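Local atomic coordinates of P450 epoxidase (Sorangium cellulosum, PDB entry 1Q5E), a protein that belongs to the cytochrome P450 family of largely helical haem proteins, carrying its iron protoporphyrin IX inside the fold. Residues T53-V58 against P331-D336; V145-A150 against S408-L413; I300-T305 against F403-S408. All coordinates share one frame; numbering follows the deposited sequence.

Interaction 1: T53-V58 against P331-D336; sequences TRYHDV and PSALRD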
loop_
_atom_site.group_PDB
_atom_site.type_symbol
_atom_site.label_atom_id
_atom_site.label_comp_id
_atom_site.label_asym_id
_atom_site.label_seq_id
_atom_site.Cartn_x
_atom_site.Cartn_y
_atom_site.Cartn_z
ATOM N N THR A 53 2.337 -18.765 -5.622
ATOM C CA THR A 53 3.521 -18.080 -6.142
ATOM C C THR A 53 3.432 -17.874 -7.638
ATOM O O THR A 53 4.233 -17.152 -8.223
ATOM C CB THR A 53 4.805 -18.889 -5.798
ATOM O OG1 THR A 53 4.643 -20.261 -6.193
ATOM C CG2 THR A 53 5.031 -18.952 -4.272
ATOM N N ARG A 54 2.463 -18.545 -8.246
ATOM C CA ARG A 54 2.322 -18.506 -9.673
ATOM C C ARG A 54 1.308 -17.448 -10.017
ATOM O O ARG A 54 0.370 -17.200 -9.287
ATOM C CB ARG A 54 1.860 -19.869 -10.197
ATOM C CG ARG A 54 2.806 -21.020 -9.875
ATOM C CD ARG A 54 3.809 -21.320 -11.012
ATOM N NE ARG A 54 4.846 -22.235 -10.543
ATOM C CZ ARG A 54 4.828 -23.548 -10.712
ATOM N NH1 ARG A 54 3.834 -24.123 -11.370
ATOM N NH2 ARG A 54 5.823 -24.284 -10.243
ATOM N N TYR A 55 1.461 -16.855 -11.174
ATOM C CA TYR A 55 0.565 -15.796 -11.570
ATOM C C TYR A 55 -0.930 -16.164 -11.668
ATOM O O TYR A 55 -1.748 -15.604 -10.956
ATOM C CB TYR A 55 1.060 -15.188 -12.889
ATOM C CG TYR A 55 0.296 -13.960 -13.264
ATOM C CD1 TYR A 55 0.714 -12.703 -12.853
ATOM C CD2 TYR A 55 -0.885 -14.057 -13.983
ATOM C CE1 TYR A 55 -0.030 -11.576 -13.171
ATOM C CE2 TYR A 55 -1.610 -12.942 -14.314
ATOM C CZ TYR A 55 -1.179 -11.717 -13.908
ATOM O OH TYR A 55 -1.929 -10.634 -14.240
ATOM N N HIS A 56 -1.292 -17.062 -12.579
ATOM C CA HIS A 56 -2.707 -17.360 -12.843
ATOM C C HIS A 56 -3.445 -17.992 -11.669
ATOM O O HIS A 56 -4.678 -17.945 -11.611
ATOM C CB HIS A 56 -2.874 -18.277 -14.049
ATOM C CG HIS A 56 -2.451 -17.659 -15.342
ATOM N ND1 HIS A 56 -1.151 -17.719 -15.812
ATOM C CD2 HIS A 56 -3.154 -16.970 -16.268
ATOM C CE1 HIS A 56 -1.071 -17.090 -16.972
ATOM N NE2 HIS A 56 -2.272 -16.627 -17.272
ATOM N N ASP A 57 -2.711 -18.599 -10.745
ATOM C CA ASP A 57 -3.341 -19.065 -9.534
ATOM C C ASP A 57 -3.537 -17.896 -8.563
ATOM O O ASP A 57 -4.622 -17.742 -7.967
ATOM C CB ASP A 57 -2.529 -20.179 -8.867
ATOM C CG ASP A 57 -2.150 -21.307 -9.828
ATOM O OD1 ASP A 57 -3.015 -21.740 -10.621
ATOM O OD2 ASP A 57 -1.005 -21.832 -9.816
ATOM N N VAL A 58 -2.491 -17.087 -8.388
ATOM C CA VAL A 58 -2.612 -15.857 -7.589
ATOM C C VAL A 58 -3.798 -14.979 -7.997
ATOM O O VAL A 58 -4.526 -14.469 -7.155
ATOM C CB VAL A 58 -1.332 -14.988 -7.654
ATOM C CG1 VAL A 58 -1.666 -13.518 -7.323
ATOM C CG2 VAL A 58 -0.251 -15.530 -6.695
ATOM N N PRO A 331 5.172 -10.382 -5.029
ATOM C CA PRO A 331 6.475 -10.114 -5.657
ATOM C C PRO A 331 6.867 -11.147 -6.741
ATOM O O PRO A 331 7.368 -10.789 -7.786
ATOM C CB PRO A 331 7.434 -10.152 -4.475
ATOM C CG PRO A 331 6.582 -9.799 -3.300
ATOM C CD PRO A 331 5.277 -10.497 -3.567
ATOM N N SER A 332 6.616 -12.422 -6.492
ATOM C CA SER A 332 6.977 -13.462 -7.435
ATOM C C SER A 332 6.003 -13.558 -8.617
ATOM O O SER A 332 6.417 -13.756 -9.779
ATOM C CB SER A 332 7.074 -14.815 -6.712
ATOM O OG SER A 332 6.895 -15.904 -7.607
ATOM N N ALA A 333 4.715 -13.445 -8.320
ATOM C CA ALA A 333 3.700 -13.506 -9.354
ATOM C C ALA A 333 3.963 -12.459 -10.457
ATOM O O ALA A 333 3.594 -12.653 -11.621
ATOM C CB ALA A 333 2.360 -13.283 -8.741
ATOM N N LEU A 334 4.601 -11.352 -10.084
ATOM C CA LEU A 334 4.862 -10.274 -10.999
ATOM C C LEU A 334 6.169 -10.521 -11.746
ATOM O O LEU A 334 6.518 -9.785 -12.677
ATOM C CB LEU A 334 4.936 -8.974 -10.211
ATOM C CG LEU A 334 3.644 -8.529 -9.512
ATOM C CD1 LEU A 334 3.963 -7.424 -8.513
ATOM C CD2 LEU A 334 2.620 -8.061 -10.495
ATOM N N ARG A 335 6.900 -11.555 -11.309
ATOM C CA ARG A 335 8.112 -12.032 -11.993
ATOM C C ARG A 335 7.874 -13.353 -12.788
ATOM O O ARG A 335 8.798 -14.123 -13.029
ATOM C CB ARG A 335 9.232 -12.203 -10.991
ATOM C CG ARG A 335 9.845 -10.890 -10.508
ATOM C CD ARG A 335 10.557 -10.152 -11.587
ATOM N NE ARG A 335 11.300 -9.039 -11.019
ATOM C CZ ARG A 335 12.629 -8.994 -10.851
ATOM N NH1 ARG A 335 13.395 -10.028 -11.226
ATOM N NH2 ARG A 335 13.197 -7.906 -10.294
ATOM N N ASP A 336 6.646 -13.557 -13.248
ATOM C CA ASP A 336 6.244 -14.789 -13.869
ATOM C C ASP A 336 6.560 -14.708 -15.328
ATOM O O ASP A 336 5.936 -13.939 -16.077
ATOM C CB ASP A 336 4.748 -14.997 -13.666
ATOM C CG ASP A 336 4.321 -16.416 -13.819
ATOM O OD1 ASP A 336 4.511 -16.977 -14.904
ATOM O OD2 ASP A 336 3.717 -17.015 -12.924
#
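Ala333 packs against the first turn of the helix that starts at Tyr55, and this is the dense part of the contact. Its CB lies 4.0 Å from Val58 CG2 and close to Tyr55 CA. The Tyr55 ring turns its edge to the Ala333 carbonyl, with Ala333 O in the ring plane beside CD1. With Tyr55 CG anti to the backbone N (chi1 -172°), the ring runs alongside the 331-336 backbone, and its OH hydrogen-bonds Ala354 O.

Two hydrogen bonds flank this apolar patch. Ser332 OG reaches Thr53 O at 3.0 Å, in the carbonyl plane and on a lone pair; the same hydroxyl also meets Arg36 NH1. Tyr55 N gives its hydrogen to Asp336 OD2 at 2.9 Å, on the anti side of the carboxylate and 30° out of its plane.

Strands 49-52 and 325-329 run parallel as neighbours in the main P450 sheet, and each is followed by one of the two helices that meet here. Arg54 is the N-cap of helix 55-62; Asp336, whose OD2 takes Tyr55 N in the first turn, would probably be stabilised as the anion by that helix end. Asp336 OD1 is held separately by Thr338 OG1.

The outer side is looser. Arg54 NH2 hydrogen-bonds Arg36 O, its NE 5.8 Å from Asp336 OD2, while His56 lies exposed, its imidazole 5.7 Å from that carboxylate, measured from ND1 to OD2.

Interaction 2: V145-A150 against S408-L413; sequences VVRDYA and SLNVIL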
loop_
_atom_site.group_PDB
_atom_site.type_symbol
_atom_site.label_atom_id
_atom_site.label_comp_id
_atom_site.label_asym_id
_atom_site.label_seq_id
_atom_site.Cartn_x
_atom_site.Cartn_y
_atom_site.Cartn_z
ATOM N N VAL A 145 15.776 10.855 0.332
ATOM C CA VAL A 145 14.530 10.871 -0.416
ATOM C C VAL A 145 13.394 10.349 0.428
ATOM O O VAL A 145 12.243 10.796 0.298
ATOM C CB VAL A 145 14.602 10.042 -1.714
ATOM C CG1 VAL A 145 13.175 9.829 -2.292
ATOM C CG2 VAL A 145 15.518 10.719 -2.726
ATOM N N VAL A 146 13.686 9.379 1.278
ATOM C CA VAL A 146 12.646 8.950 2.212
ATOM C C VAL A 146 12.353 10.073 3.224
ATOM O O VAL A 146 11.427 10.866 3.031
ATOM C CB VAL A 146 13.020 7.625 2.928
ATOM C CG1 VAL A 146 11.912 7.193 3.897
ATOM C CG2 VAL A 146 13.299 6.541 1.888
ATOM N N ARG A 147 13.196 10.163 4.258
ATOM C CA ARG A 147 12.954 11.060 5.392
ATOM C C ARG A 147 12.771 12.527 5.044
ATOM O O ARG A 147 12.002 13.182 5.712
ATOM C CB ARG A 147 14.024 10.879 6.511
ATOM C CG ARG A 147 15.194 11.898 6.477
ATOM C CD ARG A 147 16.371 11.575 7.462
ATOM N NE ARG A 147 17.673 12.057 6.981
ATOM C CZ ARG A 147 17.992 13.348 6.869
ATOM N NH1 ARG A 147 17.099 14.275 7.222
ATOM N NH2 ARG A 147 19.191 13.717 6.396
ATOM N N ASP A 148 13.466 13.035 4.028
ATOM C CA ASP A 148 13.346 14.456 3.680
ATOM C C ASP A 148 12.391 14.776 2.516
ATOM O O ASP A 148 12.215 15.954 2.211
ATOM C CB ASP A 148 14.697 15.051 3.279
ATOM C CG ASP A 148 15.727 14.966 4.365
ATOM O OD1 ASP A 148 15.347 14.957 5.558
ATOM O OD2 ASP A 148 16.955 14.919 4.096
ATOM N N TYR A 149 11.850 13.743 1.837
ATOM C CA TYR A 149 10.969 13.914 0.655
ATOM C C TYR A 149 9.675 13.073 0.684
ATOM O O TYR A 149 8.605 13.628 0.850
ATOM C CB TYR A 149 11.739 13.682 -0.642
ATOM C CG TYR A 149 11.155 14.345 -1.903
ATOM C CD1 TYR A 149 10.746 15.655 -1.898
ATOM C CD2 TYR A 149 11.023 13.637 -3.102
ATOM C CE1 TYR A 149 10.202 16.248 -3.016
ATOM C CE2 TYR A 149 10.470 14.236 -4.249
ATOM C CZ TYR A 149 10.080 15.546 -4.203
ATOM O OH TYR A 149 9.580 16.188 -5.333
ATOM N N ALA A 150 9.762 11.749 0.546
ATOM C CA ALA A 150 8.565 10.891 0.477
ATOM C C ALA A 150 7.633 10.982 1.663
ATOM O O ALA A 150 6.454 11.258 1.509
ATOM C CB ALA A 150 8.959 9.445 0.291
ATOM N N SER A 408 16.112 4.537 4.431
ATOM C CA SER A 408 17.030 5.607 4.009
ATOM C C SER A 408 17.351 5.597 2.525
ATOM O O SER A 408 17.420 4.534 1.901
ATOM C CB SER A 408 18.367 5.513 4.768
ATOM O OG SER A 408 19.348 6.411 4.222
ATOM N N LEU A 409 17.611 6.788 1.988
ATOM C CA LEU A 409 17.941 6.965 0.567
ATOM C C LEU A 409 18.523 8.367 0.325
ATOM O O LEU A 409 17.795 9.350 0.157
ATOM C CB LEU A 409 16.705 6.741 -0.291
ATOM C CG LEU A 409 16.966 6.436 -1.748
ATOM C CD1 LEU A 409 17.948 5.343 -1.759
ATOM C CD2 LEU A 409 15.660 5.999 -2.511
ATOM N N ASN A 410 19.844 8.454 0.361
ATOM C CA ASN A 410 20.493 9.744 0.290
ATOM C C ASN A 410 21.077 9.816 -1.071
ATOM O O ASN A 410 21.521 8.822 -1.619
ATOM C CB ASN A 410 21.642 9.848 1.317
ATOM C CG ASN A 410 21.167 9.723 2.784
ATOM O OD1 ASN A 410 20.983 8.608 3.301
ATOM N ND2 ASN A 410 21.019 10.876 3.473
ATOM N N VAL A 411 21.148 11.002 -1.608
ATOM C CA VAL A 411 21.656 11.157 -2.957
ATOM C C VAL A 411 22.332 12.538 -3.016
ATOM O O VAL A 411 22.131 13.359 -2.103
ATOM C CB VAL A 411 20.482 11.155 -3.934
ATOM C CG1 VAL A 411 19.721 9.874 -3.856
ATOM C CG2 VAL A 411 19.555 12.269 -3.582
ATOM N N ILE A 412 23.098 12.804 -4.082
ATOM C CA ILE A 412 23.649 14.144 -4.319
ATOM C C ILE A 412 22.925 14.835 -5.503
ATOM O O ILE A 412 23.076 14.441 -6.655
ATOM C CB ILE A 412 25.190 14.106 -4.556
ATOM C CG1 ILE A 412 25.956 13.513 -3.371
ATOM C CG2 ILE A 412 25.716 15.542 -4.709
ATOM C CD1 ILE A 412 25.926 11.998 -3.214
ATOM N N LEU A 413 22.147 15.868 -5.215
ATOM C CA LEU A 413 21.339 16.539 -6.234
ATOM C C LEU A 413 22.146 17.074 -7.417
ATOM O O LEU A 413 21.640 17.130 -8.554
ATOM C CB LEU A 413 20.566 17.695 -5.627
ATOM C CG LEU A 413 19.837 17.470 -4.315
ATOM C CD1 LEU A 413 18.946 18.625 -4.155
ATOM C CD2 LEU A 413 19.010 16.187 -4.299
#
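The small antiparallel sheet near the C-terminus, the one usually called beta-3 in cytochromes P450, meets a helix here. Strand 143-144 pairs with strand 410-412, and a short helix comes soon after it. Val145 N donates to Leu409 O, with an N-H...O angle of 156°, and so carries the strand ladder one bond further, beyond the backbone pairing of Val411 with Phe143. The modelled length of that bond is too short to be read closely at this resolution.

Around this bond sits an apolar cluster. Val145 CB lies 4.2 Å from Leu409 CB. Val146 comes over the same methylene from the next helical position, its CG2 4.0 Å from Leu409 CB, and the two side chains cross at about a right angle. CG2 of Val146 stands anti to its own carbonyl carbon, which places this branch rather than CG1 against the strand. Leu409 continues inward to touch Leu268 on helix 257-271, and Val146 reaches Ala264 of that helix, so the sheet end and the short helix both rest on it. Asp144 ties the junction together, its OD2 accepting from both Val146 N and Leu409 N.

The helix has one wider, pi-type turn, where Ala150 N bonds to Val145 O at 2.7 Å. Exposed Arg147 reaches through NH1 to a salt bridge with OD1 of the buried Asp148, whose OD2 also meets Arg137 NH1. Further along the strand, Val145 CG2 and Val411 CG2 make the outlying methyl contact at 4.4 Å.

Interaction 3: I300-T305 against F403-S408; sequences ILRIGT and FRNIES. With HEM (protoporphyrin IX containing Fe), chain B.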
loop_
_atom_site.group_PDB
_atom_site.type_symbol
_atom_site.label_atom_id
_atom_site.label_comp_id
_atom_site.label_asym_id
_atom_site.label_seq_id
_atom_site.Cartn_x
_atom_site.Cartn_y
_atom_site.Cartn_z
ATOM N N ILE A 300 6.464 -3.387 -3.786
ATOM C CA ILE A 300 6.752 -2.834 -2.487
ATOM C C ILE A 300 6.495 -3.857 -1.386
ATOM O O ILE A 300 7.016 -3.699 -0.274
ATOM C CB ILE A 300 5.896 -1.574 -2.237
ATOM C CG1 ILE A 300 4.421 -1.919 -2.262
ATOM C CG2 ILE A 300 6.215 -0.485 -3.273
ATOM C CD1 ILE A 300 3.532 -0.864 -1.668
ATOM N N LEU A 301 5.703 -4.896 -1.676
ATOM C CA LEU A 301 5.378 -5.895 -0.646
ATOM C C LEU A 301 6.522 -6.882 -0.237
ATOM O O LEU A 301 7.532 -7.016 -0.931
ATOM C CB LEU A 301 4.130 -6.694 -1.014
ATOM C CG LEU A 301 2.957 -5.844 -1.378
ATOM C CD1 LEU A 301 1.994 -6.725 -2.101
ATOM C CD2 LEU A 301 2.380 -5.282 -0.120
ATOM N N ARG A 302 6.320 -7.544 0.910
ATOM C CA ARG A 302 7.212 -8.554 1.454
ATOM C C ARG A 302 6.698 -9.925 1.060
ATOM O O ARG A 302 7.456 -10.764 0.587
ATOM C CB ARG A 302 7.233 -8.488 2.983
ATOM C CG ARG A 302 8.445 -9.177 3.617
ATOM C CD ARG A 302 8.655 -8.865 5.098
ATOM N NE ARG A 302 9.339 -7.588 5.283
ATOM C CZ ARG A 302 10.642 -7.478 5.382
ATOM N NH1 ARG A 302 11.393 -8.576 5.362
ATOM N NH2 ARG A 302 11.199 -6.282 5.519
ATOM N N ILE A 303 5.416 -10.177 1.315
ATOM C CA ILE A 303 4.822 -11.451 0.940
ATOM C C ILE A 303 3.657 -11.276 -0.029
ATOM O O ILE A 303 3.620 -11.928 -1.072
ATOM C CB ILE A 303 4.330 -12.225 2.153
ATOM C CG1 ILE A 303 5.101 -11.823 3.407
ATOM C CG2 ILE A 303 4.407 -13.747 1.875
ATOM C CD1 ILE A 303 4.668 -12.547 4.641
ATOM N N GLY A 304 2.704 -10.403 0.291
ATOM C CA GLY A 304 1.593 -10.209 -0.625
ATOM C C GLY A 304 0.319 -9.781 0.072
ATOM O O GLY A 304 0.320 -8.890 0.930
ATOM N N THR A 305 -0.779 -10.424 -0.309
ATOM C CA THR A 305 -2.078 -10.100 0.225
ATOM C C THR A 305 -2.685 -11.405 0.780
ATOM O O THR A 305 -2.314 -12.506 0.322
ATOM C CB THR A 305 -2.938 -9.457 -0.900
ATOM O OG1 THR A 305 -4.154 -8.910 -0.348
ATOM C CG2 THR A 305 -3.381 -10.511 -1.908
ATOM N N PHE A 403 5.486 -4.786 4.143
ATOM C CA PHE A 403 6.273 -4.632 2.950
ATOM C C PHE A 403 7.774 -4.261 3.088
ATOM O O PHE A 403 8.192 -3.647 4.070
ATOM C CB PHE A 403 5.543 -3.642 2.051
ATOM C CG PHE A 403 4.622 -2.676 2.783
ATOM C CD1 PHE A 403 5.060 -1.967 3.879
ATOM C CD2 PHE A 403 3.335 -2.420 2.285
ATOM C CE1 PHE A 403 4.201 -1.057 4.504
ATOM C CE2 PHE A 403 2.471 -1.529 2.905
ATOM C CZ PHE A 403 2.901 -0.846 4.025
ATOM N N ARG A 404 8.569 -4.629 2.084
ATOM C CA ARG A 404 9.984 -4.281 2.023
ATOM C C ARG A 404 10.226 -2.793 2.220
ATOM O O ARG A 404 10.403 -2.051 1.249
ATOM C CB ARG A 404 10.590 -4.683 0.658
ATOM C CG ARG A 404 10.116 -6.024 0.053
ATOM C CD ARG A 404 10.440 -6.219 -1.444
ATOM N NE ARG A 404 11.759 -5.699 -1.794
ATOM C CZ ARG A 404 12.189 -5.496 -3.040
ATOM N NH1 ARG A 404 11.400 -5.761 -4.078
ATOM N NH2 ARG A 404 13.419 -5.032 -3.258
ATOM N N ASN A 405 10.284 -2.335 3.459
ATOM C CA ASN A 405 10.445 -0.890 3.693
ATOM C C ASN A 405 11.859 -0.384 3.536
ATOM O O ASN A 405 12.800 -1.051 3.888
ATOM C CB ASN A 405 9.899 -0.480 5.061
ATOM C CG ASN A 405 10.616 -1.160 6.183
ATOM O OD1 ASN A 405 11.034 -2.316 6.050
ATOM N ND2 ASN A 405 10.783 -0.455 7.293
ATOM N N ILE A 406 11.987 0.808 2.984
ATOM C CA ILE A 406 13.279 1.429 2.798
ATOM C C ILE A 406 13.356 2.659 3.675
ATOM O O ILE A 406 12.751 3.699 3.335
ATOM C CB ILE A 406 13.491 1.865 1.337
ATOM C CG1 ILE A 406 13.159 0.736 0.370
ATOM C CG2 ILE A 406 14.946 2.371 1.108
ATOM C CD1 ILE A 406 13.489 1.123 -1.081
ATOM N N GLU A 407 14.136 2.536 4.765
ATOM C CA GLU A 407 14.308 3.580 5.773
ATOM C C GLU A 407 15.150 4.756 5.325
ATOM O O GLU A 407 14.913 5.864 5.783
ATOM C CB GLU A 407 14.883 3.008 7.062
ATOM C CG GLU A 407 13.853 2.326 7.944
ATOM C CD GLU A 407 14.373 1.087 8.648
ATOM O OE1 GLU A 407 13.865 0.789 9.756
ATOM O OE2 GLU A 407 15.263 0.394 8.104
ATOM N N SER A 408 16.112 4.537 4.431
ATOM C CA SER A 408 17.030 5.607 4.009
ATOM C C SER A 408 17.351 5.597 2.525
ATOM O O SER A 408 17.420 4.534 1.901
ATOM C CB SER A 408 18.367 5.513 4.768
ATOM O OG SER A 408 19.348 6.411 4.222
HETATM C CHA HEM B . -6.486 -1.859 -1.325
HETATM C CHB HEM B . -1.989 -1.307 -3.005
HETATM C CHC HEM B . -2.471 3.469 -2.375
HETATM C CHD HEM B . -6.613 2.802 -0.173
HETATM C C1A HEM B . -5.267 -2.105 -1.940
HETATM C C2A HEM B . -4.876 -3.403 -2.458
HETATM C C3A HEM B . -3.634 -3.269 -2.919
HETATM C C4A HEM B . -3.215 -1.880 -2.727
HETATM C CMA HEM B . -2.819 -4.401 -3.553
HETATM C CAA HEM B . -5.782 -4.671 -2.467
HETATM C CBA HEM B . -5.454 -5.731 -1.410
HETATM C CGA HEM B . -6.412 -6.900 -1.547
HETATM O O1A HEM B . -7.454 -6.977 -0.852
HETATM O O2A HEM B . -6.157 -7.810 -2.370
HETATM C C1B HEM B . -1.737 0.048 -2.942
HETATM C C2B HEM B . -0.514 0.695 -3.404
HETATM C C3B HEM B . -0.662 2.010 -3.216
HETATM C C4B HEM B . -1.972 2.222 -2.658
HETATM C CMB HEM B . 0.737 -0.030 -3.971
HETATM C CAB HEM B . 0.314 3.137 -3.535
HETATM C CBB HEM B . 1.451 2.964 -4.222
HETATM C C1C HEM B . -3.661 3.746 -1.772
HETATM C C2C HEM B . -4.188 5.071 -1.407
HETATM C C3C HEM B . -5.354 4.850 -0.790
HETATM C C4C HEM B . -5.568 3.418 -0.763
HETATM C CMC HEM B . -3.501 6.415 -1.694
HETATM C CAC HEM B . -6.339 5.816 -0.200
HETATM C CBC HEM B . -6.214 7.146 -0.348
HETATM C C1D HEM B . -6.907 1.467 -0.237
HETATM C C2D HEM B . -8.046 0.948 0.455
HETATM C C3D HEM B . -8.086 -0.533 0.128
HETATM C C4D HEM B . -6.899 -0.721 -0.727
HETATM C CMD HEM B . -8.996 1.787 1.318
HETATM C CAD HEM B . -9.189 -1.507 0.673
HETATM C CBD HEM B . -10.028 -2.086 -0.477
HETATM C CGD HEM B . -11.391 -2.599 -0.034
HETATM O O1D HEM B . -12.381 -1.804 -0.065
HETATM O O2D HEM B . -11.526 -3.782 0.379
HETATM N NA HEM B . -4.225 -1.185 -2.130
HETATM N NB HEM B . -2.616 1.012 -2.496
HETATM N NC HEM B . -4.528 2.757 -1.382
HETATM N ND HEM B . -6.252 0.461 -0.955
HETATM FE FE HEM B . -4.471 0.801 -1.916
#
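Phe403 has the largest surface buried by this contact. Its ring points past the backbone of 300-305 and crosses Leu301 obliquely, so that Leu301 CD2 arrives at the ring edge, near its plane, 3.9 Å from Phe403 CD2. Ile300 CD1 approaches the same ring carbon, CD2, at 4.3 Å. The ring also meets that of His400, the planes inclined by about 45°, and touches Asp257 on helix 257-271.

Arg302 lies alongside the 403-408 backbone instead. Its CB packs 4.0 Å from Phe403 CA, and the chain then bends at chi3 (-82°), bringing the guanidinium to Asn405. There NH2 stays 4.0 Å from Asn405 OD1, at the guanidinium edge, with the two planes 64° apart; this is too far for a hydrogen bond, and Asn405 OD1 accepts from His400 N. Arg302 NH1 bonds to Pro19 O, and NE makes a weak hydrogen bond to His400 O.

Arg404 passes the carbonyl of Leu301. Its aliphatic CG and CD run by Leu301 O, and the chain bends at chi3 and takes NH1 to a salt bridge with Asp298. Both arginines are thus buried with their charged ends supplied from elsewhere in the chain, Arg404 by a carboxylate and Arg302 by backbone oxygen.

Next to this packing is the cofactor. Ile300 CD1 touches the haem methyl CMB at 3.7 Å, and Thr305 OG1 makes a weak hydrogen bond of 3.1 Å to haem O2A, a propionate oxygen; the haem is also hydrogen-bonded by His363, Arg307 and His103. A connection that leads from helix 287-297 into strand 304-309 along the haem edge, backed by a C-terminal loop, is characteristic of the cytochrome P450 haem pocket.

In the fold
Interaction 3 is the most central, about 9 Å from the centre of the chain and in contact with the haem; interactions 1 and 2 lie about 18 and 20 Å out. Interaction 1 is nevertheless buried, whereas interaction 2 has an exposed flank. Both neighbours touch interaction 3: Pro331 packs on the 301-303 backbone, with CD 3.3 Å from Ile303 O, and 403-408 runs on into 408-413 through the shared Ser408. Helix 257-271 lies behind interactions 2 and 3 alike. The chemistry changes accordingly: side-chain hydrogen bonds to backbone around a helix start in 1, a prolonged sheet ladder with valine-leucine packing in 2, and aromatic packing flanked by buried arginines in 3.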